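Local coordinates for protein 4-oxalocrotonate decarboxylase NahK (Pseudomonas putida, PDB 5D2G) that probably catalyses the metal-dependent decarboxylation of (3E)-2-oxohex-3-enedioate to 2-oxopent-4-enoate and carbon dioxide in the breakdown of aromatic hydrocarbons, at residues A[127-132]-A[204-209]; A[123-128]-A[162-167]. The protein carries 1 engineered substitution. All coordinates share one frame; numbering follows the deposited sequence.

Contact 1 of 2, residues A[127-132]-A[204-209]. With MG (magnesium ion), chain B.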
# COMPACT_ATOMS: atom_id res chain seq x y z
N ILE A 127 -8.26 -2.00 -7.50
CA ILE A 127 -8.48 -2.23 -6.08
C ILE A 127 -7.89 -3.58 -5.71
O ILE A 127 -7.74 -4.46 -6.56
CB ILE A 127 -9.97 -2.17 -5.71
CG1 ILE A 127 -10.78 -3.17 -6.55
CG2 ILE A 127 -10.53 -0.76 -5.95
CD1 ILE A 127 -12.10 -3.53 -5.90
N GLU A 128 -7.53 -3.73 -4.45
CA GLU A 128 -7.04 -5.00 -3.95
C GLU A 128 -7.54 -5.11 -2.51
O GLU A 128 -7.57 -4.11 -1.78
CB GLU A 128 -5.51 -5.05 -4.03
CG GLU A 128 -4.81 -3.89 -3.37
CD GLU A 128 -3.28 -3.89 -3.57
OE1 GLU A 128 -2.72 -4.83 -4.19
OE2 GLU A 128 -2.65 -2.93 -3.10
N ALA A 129 -7.98 -6.31 -2.12
CA ALA A 129 -8.47 -6.53 -0.76
C ALA A 129 -7.30 -6.77 0.17
O ALA A 129 -6.38 -7.54 -0.15
CB ALA A 129 -9.38 -7.71 -0.73
N GLU A 130 -7.32 -6.12 1.33
CA GLU A 130 -6.24 -6.26 2.29
C GLU A 130 -6.76 -6.33 3.71
O GLU A 130 -7.94 -6.06 3.99
CB GLU A 130 -5.25 -5.09 2.18
CG GLU A 130 -4.87 -4.71 0.74
CD GLU A 130 -3.62 -3.88 0.63
OE1 GLU A 130 -3.40 -3.32 -0.47
OE2 GLU A 130 -2.84 -3.79 1.61
N ILE A 131 -5.86 -6.68 4.62
CA ILE A 131 -6.14 -6.57 6.03
C ILE A 131 -5.14 -5.55 6.59
O ILE A 131 -3.93 -5.62 6.30
CB ILE A 131 -6.11 -7.96 6.74
CG1 ILE A 131 -6.69 -7.87 8.15
CG2 ILE A 131 -4.71 -8.55 6.76
CD1 ILE A 131 -8.20 -7.69 8.14
N SER A 132 -5.64 -4.55 7.30
CA SER A 132 -4.77 -3.57 7.92
C SER A 132 -4.74 -3.88 9.40
O SER A 132 -5.65 -4.53 9.93
CB SER A 132 -5.29 -2.16 7.71
OG SER A 132 -5.42 -1.86 6.32
N LEU A 204 -8.01 -16.28 6.90
CA LEU A 204 -9.05 -15.27 6.66
C LEU A 204 -9.42 -15.18 5.18
O LEU A 204 -8.66 -14.65 4.38
CB LEU A 204 -8.60 -13.89 7.16
CG LEU A 204 -9.51 -12.72 6.75
CD1 LEU A 204 -10.83 -12.86 7.44
CD2 LEU A 204 -8.86 -11.39 7.08
N GLY A 205 -10.59 -15.71 4.83
CA GLY A 205 -11.02 -15.71 3.45
C GLY A 205 -11.59 -14.37 3.02
O GLY A 205 -12.30 -13.69 3.78
N VAL A 206 -11.29 -14.01 1.78
CA VAL A 206 -11.72 -12.76 1.21
C VAL A 206 -12.34 -13.01 -0.16
O VAL A 206 -11.80 -13.77 -0.97
CB VAL A 206 -10.54 -11.80 1.09
CG1 VAL A 206 -10.89 -10.64 0.21
CG2 VAL A 206 -10.08 -11.33 2.47
N VAL A 207 -13.50 -12.41 -0.39
CA VAL A 207 -14.20 -12.54 -1.67
C VAL A 207 -14.43 -11.14 -2.21
O VAL A 207 -15.13 -10.35 -1.57
CB VAL A 207 -15.56 -13.23 -1.48
CG1 VAL A 207 -16.33 -13.27 -2.79
CG2 VAL A 207 -15.38 -14.64 -0.92
N MET A 208 -13.84 -10.81 -3.36
CA MET A 208 -14.05 -9.49 -3.94
C MET A 208 -15.08 -9.55 -5.05
O MET A 208 -14.93 -10.33 -6.00
CB MET A 208 -12.74 -8.90 -4.47
CG MET A 208 -12.93 -7.65 -5.32
SD MET A 208 -11.36 -7.13 -6.04
CE MET A 208 -10.53 -6.56 -4.56
N GLU A 209 -16.12 -8.73 -4.93
CA GLU A 209 -17.16 -8.62 -5.94
C GLU A 209 -17.09 -7.23 -6.53
O GLU A 209 -16.82 -6.25 -5.83
CB GLU A 209 -18.55 -8.87 -5.35
CG GLU A 209 -18.76 -10.32 -4.90
CD GLU A 209 -19.92 -10.49 -3.92
OE1 GLU A 209 -20.83 -9.63 -3.91
OE2 GLU A 209 -19.91 -11.49 -3.16
MG MG B . -1.91 -2.50 -1.34
O HOH W 1 -0.95 -2.29 0.44
O HOH W 2 -0.22 -2.24 -2.21
O HOH W 3 -0.93 -4.37 -1.68
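Ala129 CB and Val206 CG1 meet at 3.4 Å, closer than two methyl carbons normally pack, where two sheets face each other; the axes of the short strand segments approach to 8.3 Å and run nearly antiparallel (156°). Met208 has its CG anti to the backbone N (chi1 169°) and its chain bends only at the last torsion, which lays the methyl CE 3.5 Å from Ala129 N. The same methyl is 3.7 Å from Ile127 CD1, and the sulfur SD is equally near that carbon, so the isoleucine arm lies across the end of the thioether. With an alanine in place of Ile127, Met208 would probably lose the wall against SD and CE, leaving its end freer to turn. At the other end Ile131 CD1 touches Leu204 CD2 at 3.9 Å. Glu128 and Glu130 leave the strand on the opposite face: Glu128 OE2 (2.0 Å) and Glu130 OE1 (1.9 Å) bind the magnesium ion, with Glu161 and three waters completing six ligands. The apolar layer thus backs the metal-bearing strand of this FAA hydrolase-type domain. Val270 and Tyr272 of strand 267-272 touch both Ala129 and Val206, and Val215 of strand 213-219 packs on Met208.

Contact 2 of 2, residues A[123-128]-A[162-167]. With MG (magnesium ion), chain B.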
# COMPACT_ATOMS: atom_id res chain seq x y z
N ILE A 123 -6.01 7.98 -12.29
CA ILE A 123 -5.56 7.72 -13.67
C ILE A 123 -6.07 6.39 -14.19
O ILE A 123 -6.87 6.33 -15.12
CB ILE A 123 -4.03 7.78 -13.76
CG1 ILE A 123 -3.54 9.11 -13.23
CG2 ILE A 123 -3.56 7.59 -15.20
CD1 ILE A 123 -2.03 9.18 -13.01
N HIS A 124 -5.61 5.31 -13.58
CA HIS A 124 -6.06 3.99 -13.98
C HIS A 124 -6.11 3.12 -12.74
O HIS A 124 -5.26 2.24 -12.55
CB HIS A 124 -5.16 3.38 -15.06
CG HIS A 124 -3.77 3.94 -15.10
ND1 HIS A 124 -3.13 4.25 -16.28
CD2 HIS A 124 -2.88 4.23 -14.11
CE1 HIS A 124 -1.91 4.71 -16.02
NE2 HIS A 124 -1.74 4.70 -14.71
N PRO A 125 -7.12 3.37 -11.89
CA PRO A 125 -7.13 2.74 -10.57
C PRO A 125 -7.49 1.26 -10.60
O PRO A 125 -8.19 0.77 -11.50
CB PRO A 125 -8.22 3.52 -9.82
CG PRO A 125 -9.19 3.96 -10.94
CD PRO A 125 -8.30 4.22 -12.14
N LYS A 126 -6.97 0.55 -9.60
CA LYS A 126 -7.28 -0.84 -9.38
C LYS A 126 -7.50 -0.99 -7.90
O LYS A 126 -6.98 -0.19 -7.11
CB LYS A 126 -6.09 -1.72 -9.78
CG LYS A 126 -5.73 -1.63 -11.26
CD LYS A 126 -4.62 -2.63 -11.60
CE LYS A 126 -4.26 -2.56 -13.08
NZ LYS A 126 -3.35 -3.67 -13.49
N ILE A 127 -8.26 -2.00 -7.50
CA ILE A 127 -8.48 -2.23 -6.08
C ILE A 127 -7.89 -3.58 -5.71
O ILE A 127 -7.74 -4.46 -6.56
CB ILE A 127 -9.97 -2.17 -5.71
CG1 ILE A 127 -10.78 -3.17 -6.55
CG2 ILE A 127 -10.53 -0.76 -5.95
CD1 ILE A 127 -12.10 -3.53 -5.90
N GLU A 128 -7.53 -3.73 -4.45
CA GLU A 128 -7.04 -5.00 -3.95
C GLU A 128 -7.54 -5.11 -2.51
O GLU A 128 -7.57 -4.11 -1.78
CB GLU A 128 -5.51 -5.05 -4.03
CG GLU A 128 -4.81 -3.89 -3.37
CD GLU A 128 -3.28 -3.89 -3.57
OE1 GLU A 128 -2.72 -4.83 -4.19
OE2 GLU A 128 -2.65 -2.93 -3.10
N VAL A 162 -7.13 1.32 -3.09
CA VAL A 162 -7.22 1.68 -4.49
C VAL A 162 -5.80 2.08 -4.84
O VAL A 162 -5.26 3.04 -4.26
CB VAL A 162 -8.13 2.87 -4.74
CG1 VAL A 162 -8.21 3.14 -6.24
CG2 VAL A 162 -9.53 2.60 -4.16
N ILE A 163 -5.19 1.35 -5.76
CA ILE A 163 -3.83 1.71 -6.17
C ILE A 163 -3.93 2.31 -7.56
O ILE A 163 -4.84 2.00 -8.31
CB ILE A 163 -2.86 0.52 -6.17
CG1 ILE A 163 -3.38 -0.61 -7.06
CG2 ILE A 163 -2.62 0.00 -4.75
CD1 ILE A 163 -2.41 -1.82 -7.12
N ASP A 164 -2.99 3.18 -7.89
CA ASP A 164 -3.05 3.87 -9.16
C ASP A 164 -1.64 4.29 -9.47
O ASP A 164 -1.18 5.33 -9.02
CB ASP A 164 -3.98 5.08 -9.02
CG ASP A 164 -4.28 5.76 -10.32
OD1 ASP A 164 -4.19 5.10 -11.39
OD2 ASP A 164 -4.62 6.96 -10.27
N SER A 165 -0.94 3.45 -10.22
CA SER A 165 0.40 3.83 -10.64
C SER A 165 0.29 5.08 -11.48
O SER A 165 -0.57 5.17 -12.36
CB SER A 165 1.03 2.73 -11.49
OG SER A 165 2.35 3.13 -11.84
N ARG A 166 1.17 6.03 -11.22
CA ARG A 166 1.20 7.26 -12.00
C ARG A 166 1.97 7.09 -13.30
O ARG A 166 2.10 8.02 -14.10
CB ARG A 166 1.77 8.40 -11.15
CG ARG A 166 0.69 9.26 -10.49
CD ARG A 166 -0.17 8.50 -9.49
NE ARG A 166 0.63 7.90 -8.42
CZ ARG A 166 0.14 7.49 -7.26
NH1 ARG A 166 0.95 6.95 -6.34
NH2 ARG A 166 -1.16 7.63 -7.01
N TYR A 167 2.44 5.88 -13.56
CA TYR A 167 3.23 5.66 -14.76
C TYR A 167 2.37 5.19 -15.91
O TYR A 167 1.39 4.48 -15.70
CB TYR A 167 4.36 4.67 -14.49
CG TYR A 167 5.27 5.18 -13.40
CD1 TYR A 167 5.95 6.38 -13.54
CD2 TYR A 167 5.44 4.46 -12.22
CE1 TYR A 167 6.80 6.85 -12.54
CE2 TYR A 167 6.28 4.93 -11.22
CZ TYR A 167 6.95 6.12 -11.39
OH TYR A 167 7.79 6.59 -10.40
MG MG B . -1.91 -2.50 -1.34
O HOH W 4 -2.80 1.72 -12.00
O HOH W 1 -0.95 -2.29 0.44
O HOH W 2 -0.22 -2.24 -2.21
O HOH W 3 -0.93 -4.37 -1.68
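The carboxylate of Asp164 is gripped by two successive backbone N-H groups, Ile123 N on OD2 at 2.7 Å and His124 N on OD1 at 2.6 Å, where an antiparallel beta ladder gives way to loops. Both donors come from the syn side, tilted 19° and 25° out of the carboxylate plane, and the first bond is almost straight. This two-point hold probably fixes the rotation of the group; with chi1 at -172° the carboxylate is carried over the 123-124 backbone. The His124 ring is set nearly perpendicular to the carboxylate; Ile123 CG2 lies over one ring face, while at the edge NE2 gives a weak bond to Ser165 O. Water 4 joins His124 O to Ser165 N. In the ladder, Lys126 and Ile163 form the hydrogen-bonded pair, Lys126 N to Ile163 O and Ile163 N to Lys126 O. Pro125 CB rests on Val162 CG1 at 3.6 Å, and Val162 CG2 meets Ile127 CG2. Further along this loop, Arg166 forms a salt bridge with Asp180, and its aliphatic CG lies 3.7 Å from Ile123 CD1. Glu128, a magnesium ligand, stretches back across Ile163, whose methyl CG2 lies 3.4 Å from Glu128 OE2, the metal-bound oxygen.

How the contacts relate
Both contacts start from strand 126-135 and share Ile127 and Glu128, yet their centres lie 16 Å apart. Contact 2 comes first along the chain, joining the beginning of that strand to the end of its antiparallel neighbour, strand 153-163, within one mixed sheet. Contact 1 reaches further, to strand 205-210 of the separate five-stranded sheet, where the two sheets pack face to face. One is therefore pairing within a sheet, the other packing between sheets. The magnesium ion belongs to both through Glu128; its other protein ligands, Glu130 and Glu161, sit on the same two paired strands. The metal-bearing strand thus has a hydrogen-bonded neighbour within its own sheet and a second sheet packed on the face away from the magnesium ion.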